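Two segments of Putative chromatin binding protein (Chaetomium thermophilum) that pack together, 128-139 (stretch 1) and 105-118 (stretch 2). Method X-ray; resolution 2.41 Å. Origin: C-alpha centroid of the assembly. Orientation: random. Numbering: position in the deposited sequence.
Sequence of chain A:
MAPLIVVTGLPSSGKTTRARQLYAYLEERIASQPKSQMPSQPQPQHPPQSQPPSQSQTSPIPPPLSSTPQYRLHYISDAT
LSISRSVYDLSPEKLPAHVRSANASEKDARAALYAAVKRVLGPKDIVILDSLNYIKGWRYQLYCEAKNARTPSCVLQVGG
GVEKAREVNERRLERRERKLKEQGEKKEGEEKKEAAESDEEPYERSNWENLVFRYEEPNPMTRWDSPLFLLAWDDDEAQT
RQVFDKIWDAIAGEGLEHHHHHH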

ATOM      1  N   ILE A 128       5.803   3.442   5.314  1.00 33.30           N
ATOM      2  CA  ILE A 128       4.669   2.584   4.995  1.00 34.50           C
ATOM      3  C   ILE A 128       3.891   3.238   3.862  1.00 34.00           C
ATOM      4  O   ILE A 128       3.335   4.330   4.033  1.00 34.79           O
ATOM      5  CB  ILE A 128       3.761   2.370   6.216  1.00 35.20           C
ATOM      6  CG1 ILE A 128       4.538   1.734   7.368  1.00 35.94           C
ATOM      7  CG2 ILE A 128       2.563   1.516   5.833  1.00 34.56           C
ATOM      8  CD1 ILE A 128       3.797   1.772   8.690  1.00 36.42           C
ATOM      9  N   LEU A 129       3.832   2.572   2.712  1.00 32.06           N
ATOM     10  CA  LEU A 129       3.113   3.081   1.546  1.00 31.39           C
ATOM     11  C   LEU A 129       1.782   2.338   1.457  1.00 31.56           C
ATOM     12  O   LEU A 129       1.719   1.206   0.972  1.00 30.05           O
ATOM     13  CB  LEU A 129       3.943   2.913   0.277  1.00 31.14           C
ATOM     14  CG  LEU A 129       3.391   3.589  -0.978  1.00 30.03           C
ATOM     15  CD1 LEU A 129       3.331   5.094  -0.795  1.00 31.16           C
ATOM     16  CD2 LEU A 129       4.224   3.235  -2.201  1.00 29.19           C
ATOM     17  N   ASP A 130       0.720   2.985   1.934  1.00 31.24           N
ATOM     18  CA  ASP A 130      -0.629   2.418   1.924  1.00 31.64           C
ATOM     19  C   ASP A 130      -1.318   2.864   0.640  1.00 33.63           C
ATOM     20  O   ASP A 130      -1.913   3.940   0.566  1.00 35.30           O
ATOM     21  CB  ASP A 130      -1.395   2.857   3.166  1.00 31.77           C
ATOM     22  CG  ASP A 130      -2.882   2.542   3.092  1.00 32.45           C
ATOM     23  OD1 ASP A 130      -3.312   1.823   2.168  1.00 32.26           O
ATOM     24  OD2 ASP A 130      -3.626   3.028   3.969  1.00 33.37           O
ATOM     25  N   SER A 131      -1.238   2.020  -0.385  1.00 36.45           N
ATOM     26  CA  SER A 131      -1.910   2.286  -1.646  1.00 37.51           C
ATOM     27  C   SER A 131      -2.112   0.965  -2.371  1.00 35.93           C
ATOM     28  O   SER A 131      -1.482  -0.044  -2.041  1.00 36.96           O
ATOM     29  CB  SER A 131      -1.116   3.265  -2.517  1.00 39.09           C
ATOM     30  OG  SER A 131      -1.792   3.518  -3.736  1.00 40.49           O
ATOM     31  N   LEU A 132      -3.004   0.984  -3.363  1.00 30.58           N
ATOM     32  CA  LEU A 132      -3.272  -0.217  -4.148  1.00 30.87           C
ATOM     33  C   LEU A 132      -1.972  -0.872  -4.603  1.00 31.76           C
ATOM     34  O   LEU A 132      -1.794  -2.086  -4.463  1.00 30.50           O
ATOM     35  CB  LEU A 132      -4.156   0.131  -5.347  1.00 31.39           C
ATOM     36  CG  LEU A 132      -5.582   0.581  -5.012  1.00 32.32           C
ATOM     37  CD1 LEU A 132      -6.232   1.259  -6.209  1.00 32.87           C
ATOM     38  CD2 LEU A 132      -6.431  -0.599  -4.552  1.00 33.18           C
ATOM     39  N   ASN A 133      -1.045  -0.075  -5.135  1.00 35.24           N
ATOM     40  CA  ASN A 133       0.271  -0.558  -5.554  1.00 36.64           C
ATOM     41  C   ASN A 133       0.153  -1.894  -6.280  1.00 38.08           C
ATOM     42  O   ASN A 133       0.860  -2.861  -5.991  1.00 37.59           O
ATOM     43  CB  ASN A 133       1.210  -0.667  -4.351  1.00 36.87           C
ATOM     44  CG  ASN A 133       1.470   0.677  -3.688  1.00 36.85           C
ATOM     45  OD1 ASN A 133       1.505   1.713  -4.353  1.00 35.51           O
ATOM     46  ND2 ASN A 133       1.655   0.666  -2.371  1.00 35.85           N
ATOM     47  N   TYR A 134      -0.754  -1.932  -7.255  1.00 38.47           N
ATOM     48  CA  TYR A 134      -1.220  -3.179  -7.840  1.00 36.58           C
ATOM     49  C   TYR A 134      -0.501  -3.570  -9.122  1.00 36.99           C
ATOM     50  O   TYR A 134      -0.851  -4.594  -9.719  1.00 38.79           O
ATOM     51  CB  TYR A 134      -2.727  -3.087  -8.119  1.00 36.35           C
ATOM     52  CG  TYR A 134      -3.081  -2.144  -9.249  1.00 36.98           C
ATOM     53  CD1 TYR A 134      -3.290  -0.791  -9.014  1.00 37.42           C
ATOM     54  CD2 TYR A 134      -3.209  -2.610 -10.550  1.00 36.65           C
ATOM     55  CE1 TYR A 134      -3.614   0.070 -10.047  1.00 37.46           C
ATOM     56  CE2 TYR A 134      -3.531  -1.760 -11.585  1.00 38.64           C
ATOM     57  CZ  TYR A 134      -3.733  -0.421 -11.330  1.00 38.65           C
ATOM     58  OH  TYR A 134      -4.056   0.421 -12.368  1.00 39.59           O
ATOM     59  N   ILE A 135       0.484  -2.796  -9.564  1.00 37.72           N
ATOM     60  CA  ILE A 135       1.186  -3.061 -10.815  1.00 38.32           C
ATOM     61  C   ILE A 135       2.595  -3.530 -10.490  1.00 38.17           C
ATOM     62  O   ILE A 135       3.296  -2.903  -9.686  1.00 36.58           O
ATOM     63  CB  ILE A 135       1.215  -1.821 -11.725  1.00 40.80           C
ATOM     64  CG1 ILE A 135      -0.200  -1.267 -11.916  1.00 41.16           C
ATOM     65  CG2 ILE A 135       1.834  -2.173 -13.072  1.00 43.24           C
ATOM     66  CD1 ILE A 135      -0.251   0.060 -12.643  1.00 40.91           C
ATOM     67  N   LYS A 136       3.010  -4.638 -11.113  1.00 41.74           N
ATOM     68  CA  LYS A 136       4.356  -5.155 -10.896  1.00 40.75           C
ATOM     69  C   LYS A 136       5.408  -4.125 -11.285  1.00 37.98           C
ATOM     70  O   LYS A 136       6.397  -3.934 -10.567  1.00 37.69           O
ATOM     71  CB  LYS A 136       4.553  -6.450 -11.685  1.00 42.35           C
ATOM     72  CG  LYS A 136       3.695  -7.604 -11.194  1.00 44.43           C
ATOM     73  CD  LYS A 136       3.856  -8.839 -12.067  1.00 46.17           C
ATOM     74  CE  LYS A 136       2.952  -9.971 -11.593  1.00 46.84           C
ATOM     75  NZ  LYS A 136       3.098 -11.199 -12.425  1.00 46.54           N
ATOM     76  N   GLY A 137       5.216  -3.453 -12.421  1.00 37.91           N
ATOM     77  CA  GLY A 137       6.148  -2.410 -12.814  1.00 38.68           C
ATOM     78  C   GLY A 137       6.260  -1.315 -11.771  1.00 38.55           C
ATOM     79  O   GLY A 137       7.361  -0.900 -11.400  1.00 40.31           O
ATOM     80  N   TRP A 138       5.116  -0.831 -11.282  1.00 31.81           N
ATOM     81  CA  TRP A 138       5.133   0.179 -10.231  1.00 30.50           C
ATOM     82  C   TRP A 138       5.838  -0.348  -8.988  1.00 30.25           C
ATOM     83  O   TRP A 138       6.692   0.333  -8.407  1.00 31.30           O
ATOM     84  CB  TRP A 138       3.705   0.621  -9.912  1.00 30.12           C
ATOM     85  CG  TRP A 138       3.576   1.437  -8.666  1.00 29.54           C
ATOM     86  CD1 TRP A 138       2.806   1.149  -7.581  1.00 29.61           C
ATOM     87  CD2 TRP A 138       4.240   2.672  -8.371  1.00 29.37           C
ATOM     88  NE1 TRP A 138       2.941   2.129  -6.629  1.00 29.32           N
ATOM     89  CE2 TRP A 138       3.817   3.076  -7.089  1.00 28.97           C
ATOM     90  CE3 TRP A 138       5.146   3.478  -9.068  1.00 29.67           C
ATOM     91  CZ2 TRP A 138       4.271   4.247  -6.488  1.00 28.83           C
ATOM     92  CZ3 TRP A 138       5.595   4.641  -8.469  1.00 29.51           C
ATOM     93  CH2 TRP A 138       5.157   5.015  -7.192  1.00 29.07           C
ATOM     94  N   ARG A 139       5.504  -1.573  -8.571  1.00 30.28           N
ATOM     95  CA  ARG A 139       6.201  -2.178  -7.442  1.00 30.76           C
ATOM     96  C   ARG A 139       7.688  -2.336  -7.732  1.00 31.69           C
ATOM     97  O   ARG A 139       8.508  -2.311  -6.808  1.00 31.09           O
ATOM     98  CB  ARG A 139       5.579  -3.532  -7.095  1.00 30.40           C
ATOM     99  CG  ARG A 139       4.198  -3.446  -6.444  1.00 30.03           C
ATOM    100  CD  ARG A 139       3.797  -4.769  -5.783  1.00 30.30           C
ATOM    101  NE  ARG A 139       3.656  -5.859  -6.747  1.00 30.79           N
ATOM    102  CZ  ARG A 139       2.505  -6.239  -7.300  1.00 31.02           C
ATOM    103  NH1 ARG A 139       1.370  -5.627  -6.991  1.00 30.84           N
ATOM    104  NH2 ARG A 139       2.491  -7.243  -8.167  1.00 31.61           N
TER
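Stretch 2 (105-118) SEKDARAALYAAVK

Stretch 2 is a single helix from Glu106 onward, lying along one side of a strand that includes Ile128 and Leu129, the residues that follow it, and the start of a second helix at Lys136. The two stretches run in broadly opposite senses: the early turns of the long helix lie near Tyr134, Ile135 and Trp138, and its later turn reaches Leu129, whose CA is 7.8 Å from the CA of Val117. Just before the helix, Ser105, with chi1 p, caps its end: Ser105 OG accepts a hydrogen bond from Asp108 N at 3.3 Å, while Asp108 OD2 accepts one from Ser105 N at 3.1 Å.

Glu106, Arg110, Leu113 and Val117 recur every three or four residues, so the helix directs them all toward stretch 1. At the strand, Leu129 adopts t, p and its CD1 lies 3.9 Å from both Leu113 CD2 and Val117 CG2, one methyl of a branched side chain touching two residues one turn apart. Leu113 is in the m, t conformation common in helices. The short Ser131 side chain, with chi1 t and its CA-to-CB bond toward the helix, places Ser131 OG 3.8 Å from Leu113 CD1; that hydroxyl is hydrogen-bonded elsewhere in the structure.

Trp138 supplies the broadest surface, 105 Å² of it covered by the helix. Its chi1 of 168° (t) and chi2 of -122° direct the benzo end of the indole at the helix while Trp138 NE1 donates to Asn133 OD1 at 2.7 Å, a bond that satisfies the polar edge of an otherwise flat, apolar group. Arg110 CB sits over one face, 3.9 Å from the centroid of the six-membered ring and 17° off its normal, a CH-pi contact. Trp138 CZ2 meets Leu113 CB at 3.8 Å, and Trp138 CH2 approaches Arg110 O to 3.2 Å and Tyr114 CB to 3.9 Å. Tyr114, with chi1 t, then leads its ring away, leaving mainly the base of its side chain at the contact.

Arginine suits its place because its aliphatic part can cover an aromatic ring while its charge lies farther out. With rotamers m, t, m, the chain bends so that Arg110 NH1 comes within 4.0 Å of Ile135 CD1 and forms a long salt bridge, also 4.0 Å, to Glu106 OE2. Glu106 is extended, t, t, and its reach matters: Glu106 OE2 accepts a very short hydrogen bond of 2.3 Å from Tyr134 OH. Tyr134 has chi1 p, and although its CA-to-CB bond points sideways, the long ring carries the hydroxyl to the carboxylate, which lies at the ring edge.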

ATOM      1  N   SER A 105      -3.838  12.041 -13.887  1.00 38.61           N
ATOM      2  CA  SER A 105      -3.943  10.662 -14.330  1.00 39.41           C
ATOM      3  C   SER A 105      -3.390   9.724 -13.262  1.00 39.99           C
ATOM      4  O   SER A 105      -2.738  10.143 -12.302  1.00 41.38           O
ATOM      5  CB  SER A 105      -3.191  10.464 -15.650  1.00 38.36           C
ATOM      6  OG  SER A 105      -1.797  10.650 -15.469  1.00 36.65           O
ATOM      7  N   GLU A 106      -3.663   8.431 -13.442  1.00 36.92           N
ATOM      8  CA  GLU A 106      -3.102   7.430 -12.542  1.00 35.63           C
ATOM      9  C   GLU A 106      -1.580   7.484 -12.554  1.00 33.29           C
ATOM     10  O   GLU A 106      -0.935   7.311 -11.514  1.00 31.37           O
ATOM     11  CB  GLU A 106      -3.601   6.041 -12.940  1.00 37.13           C
ATOM     12  CG  GLU A 106      -3.295   4.959 -11.926  1.00 36.31           C
ATOM     13  CD  GLU A 106      -3.884   3.616 -12.308  1.00 36.08           C
ATOM     14  OE1 GLU A 106      -4.798   3.582 -13.161  1.00 36.59           O
ATOM     15  OE2 GLU A 106      -3.430   2.594 -11.754  1.00 34.42           O
ATOM     16  N   LYS A 107      -0.989   7.728 -13.726  1.00 35.99           N
ATOM     17  CA  LYS A 107       0.459   7.890 -13.817  1.00 38.43           C
ATOM     18  C   LYS A 107       0.936   9.050 -12.954  1.00 39.33           C
ATOM     19  O   LYS A 107       2.004   8.974 -12.335  1.00 39.31           O
ATOM     20  CB  LYS A 107       0.853   8.097 -15.278  1.00 41.23           C
ATOM     21  CG  LYS A 107       2.339   8.263 -15.531  1.00 42.77           C
ATOM     22  CD  LYS A 107       2.640   8.097 -17.015  1.00 45.94           C
ATOM     23  CE  LYS A 107       3.903   8.837 -17.428  1.00 49.31           C
ATOM     24  NZ  LYS A 107       5.124   8.307 -16.763  1.00 50.71           N
ATOM     25  N   ASP A 108       0.161  10.137 -12.902  1.00 38.12           N
ATOM     26  CA  ASP A 108       0.501  11.247 -12.019  1.00 36.53           C
ATOM     27  C   ASP A 108       0.353  10.858 -10.552  1.00 35.65           C
ATOM     28  O   ASP A 108       1.101  11.353  -9.702  1.00 34.24           O
ATOM     29  CB  ASP A 108      -0.375  12.460 -12.332  1.00 36.81           C
ATOM     30  CG  ASP A 108      -0.118  13.030 -13.717  1.00 37.57           C
ATOM     31  OD1 ASP A 108       1.049  13.032 -14.162  1.00 37.27           O
ATOM     32  OD2 ASP A 108      -1.088  13.480 -14.362  1.00 38.21           O
ATOM     33  N   ALA A 109      -0.606   9.983 -10.234  1.00 35.59           N
ATOM     34  CA  ALA A 109      -0.729   9.492  -8.866  1.00 34.53           C
ATOM     35  C   ALA A 109       0.530   8.748  -8.441  1.00 33.25           C
ATOM     36  O   ALA A 109       1.023   8.931  -7.322  1.00 32.69           O
ATOM     37  CB  ALA A 109      -1.954   8.587  -8.736  1.00 35.46           C
ATOM     38  N   ARG A 110       1.066   7.900  -9.324  1.00 31.38           N
ATOM     39  CA  ARG A 110       2.308   7.202  -9.015  1.00 30.63           C
ATOM     40  C   ARG A 110       3.466   8.184  -8.883  1.00 29.49           C
ATOM     41  O   ARG A 110       4.347   8.003  -8.035  1.00 29.26           O
ATOM     42  CB  ARG A 110       2.599   6.153 -10.089  1.00 32.04           C
ATOM     43  CG  ARG A 110       1.557   5.039 -10.155  1.00 32.59           C
ATOM     44  CD  ARG A 110       2.039   3.852 -10.972  1.00 30.48           C
ATOM     45  NE  ARG A 110       2.286   4.193 -12.370  1.00 31.19           N
ATOM     46  CZ  ARG A 110       1.341   4.278 -13.302  1.00 32.46           C
ATOM     47  NH1 ARG A 110       0.071   4.057 -12.993  1.00 31.99           N
ATOM     48  NH2 ARG A 110       1.668   4.593 -14.549  1.00 34.45           N
ATOM     49  N   ALA A 111       3.478   9.230  -9.709  1.00 29.92           N
ATOM     50  CA  ALA A 111       4.477  10.281  -9.550  1.00 30.06           C
ATOM     51  C   ALA A 111       4.386  10.903  -8.161  1.00 29.67           C
ATOM     52  O   ALA A 111       5.397  11.054  -7.466  1.00 29.66           O
ATOM     53  CB  ALA A 111       4.298  11.342 -10.635  1.00 30.71           C
ATOM     54  N   ALA A 112       3.170  11.257  -7.735  1.00 29.55           N
ATOM     55  CA  ALA A 112       2.985  11.843  -6.413  1.00 29.47           C
ATOM     56  C   ALA A 112       3.465  10.894  -5.324  1.00 29.54           C
ATOM     57  O   ALA A 112       4.193  11.296  -4.408  1.00 29.14           O
ATOM     58  CB  ALA A 112       1.513  12.202  -6.202  1.00 29.55           C
ATOM     59  N   LEU A 113       3.062   9.624  -5.407  1.00 31.62           N
ATOM     60  CA  LEU A 113       3.499   8.638  -4.424  1.00 31.77           C
ATOM     61  C   LEU A 113       5.016   8.507  -4.430  1.00 31.35           C
ATOM     62  O   LEU A 113       5.657   8.509  -3.373  1.00 30.90           O
ATOM     63  CB  LEU A 113       2.841   7.288  -4.711  1.00 31.67           C
ATOM     64  CG  LEU A 113       1.325   7.202  -4.524  1.00 30.63           C
ATOM     65  CD1 LEU A 113       0.769   5.973  -5.226  1.00 31.01           C
ATOM     66  CD2 LEU A 113       0.964   7.177  -3.047  1.00 30.87           C
ATOM     67  N   TYR A 114       5.610   8.400  -5.620  1.00 30.41           N
ATOM     68  CA  TYR A 114       7.054   8.225  -5.718  1.00 30.41           C
ATOM     69  C   TYR A 114       7.791   9.369  -5.031  1.00 30.81           C
ATOM     70  O   TYR A 114       8.738   9.144  -4.268  1.00 30.17           O
ATOM     71  CB  TYR A 114       7.465   8.113  -7.188  1.00 31.44           C
ATOM     72  CG  TYR A 114       8.946   7.896  -7.395  1.00 33.59           C
ATOM     73  CD1 TYR A 114       9.813   8.973  -7.533  1.00 34.71           C
ATOM     74  CD2 TYR A 114       9.481   6.615  -7.452  1.00 33.90           C
ATOM     75  CE1 TYR A 114      11.168   8.781  -7.721  1.00 36.80           C
ATOM     76  CE2 TYR A 114      10.836   6.412  -7.639  1.00 35.85           C
ATOM     77  CZ  TYR A 114      11.675   7.500  -7.772  1.00 37.47           C
ATOM     78  OH  TYR A 114      13.025   7.308  -7.960  1.00 39.13           O
ATOM     79  N   ALA A 115       7.358  10.608  -5.280  1.00 31.26           N
ATOM     80  CA  ALA A 115       8.021  11.762  -4.684  1.00 31.28           C
ATOM     81  C   ALA A 115       7.882  11.755  -3.167  1.00 30.21           C
ATOM     82  O   ALA A 115       8.854  11.993  -2.439  1.00 30.79           O
ATOM     83  CB  ALA A 115       7.447  13.053  -5.269  1.00 31.87           C
ATOM     84  N   ALA A 116       6.671  11.489  -2.669  1.00 29.77           N
ATOM     85  CA  ALA A 116       6.449  11.468  -1.227  1.00 29.96           C
ATOM     86  C   ALA A 116       7.391  10.492  -0.534  1.00 30.30           C
ATOM     87  O   ALA A 116       7.916  10.786   0.546  1.00 30.91           O
ATOM     88  CB  ALA A 116       4.994  11.109  -0.928  1.00 29.64           C
ATOM     89  N   VAL A 117       7.614   9.321  -1.134  1.00 30.08           N
ATOM     90  CA  VAL A 117       8.507   8.338  -0.529  1.00 30.54           C
ATOM     91  C   VAL A 117       9.949   8.830  -0.580  1.00 31.35           C
ATOM     92  O   VAL A 117      10.678   8.769   0.417  1.00 32.14           O
ATOM     93  CB  VAL A 117       8.352   6.972  -1.224  1.00 30.21           C
ATOM     94  CG1 VAL A 117       9.354   5.973  -0.667  1.00 30.85           C
ATOM     95  CG2 VAL A 117       6.934   6.447  -1.062  1.00 29.65           C
ATOM     96  N   LYS A 118      10.379   9.335  -1.739  1.00 34.54           N
ATOM     97  CA  LYS A 118      11.767   9.755  -1.889  1.00 38.39           C
ATOM     98  C   LYS A 118      12.137  10.847  -0.895  1.00 39.68           C
ATOM     99  O   LYS A 118      13.292  10.924  -0.460  1.00 41.34           O
ATOM    100  CB  LYS A 118      12.018  10.241  -3.316  1.00 39.99           C
ATOM    101  CG  LYS A 118      13.486  10.222  -3.714  1.00 41.79           C
ATOM    102  CD  LYS A 118      13.694  10.792  -5.104  1.00 43.98           C
ATOM    103  CE  LYS A 118      14.962  10.249  -5.742  1.00 47.75           C
ATOM    104  NZ  LYS A 118      16.156  10.421  -4.870  1.00 50.32           N
TER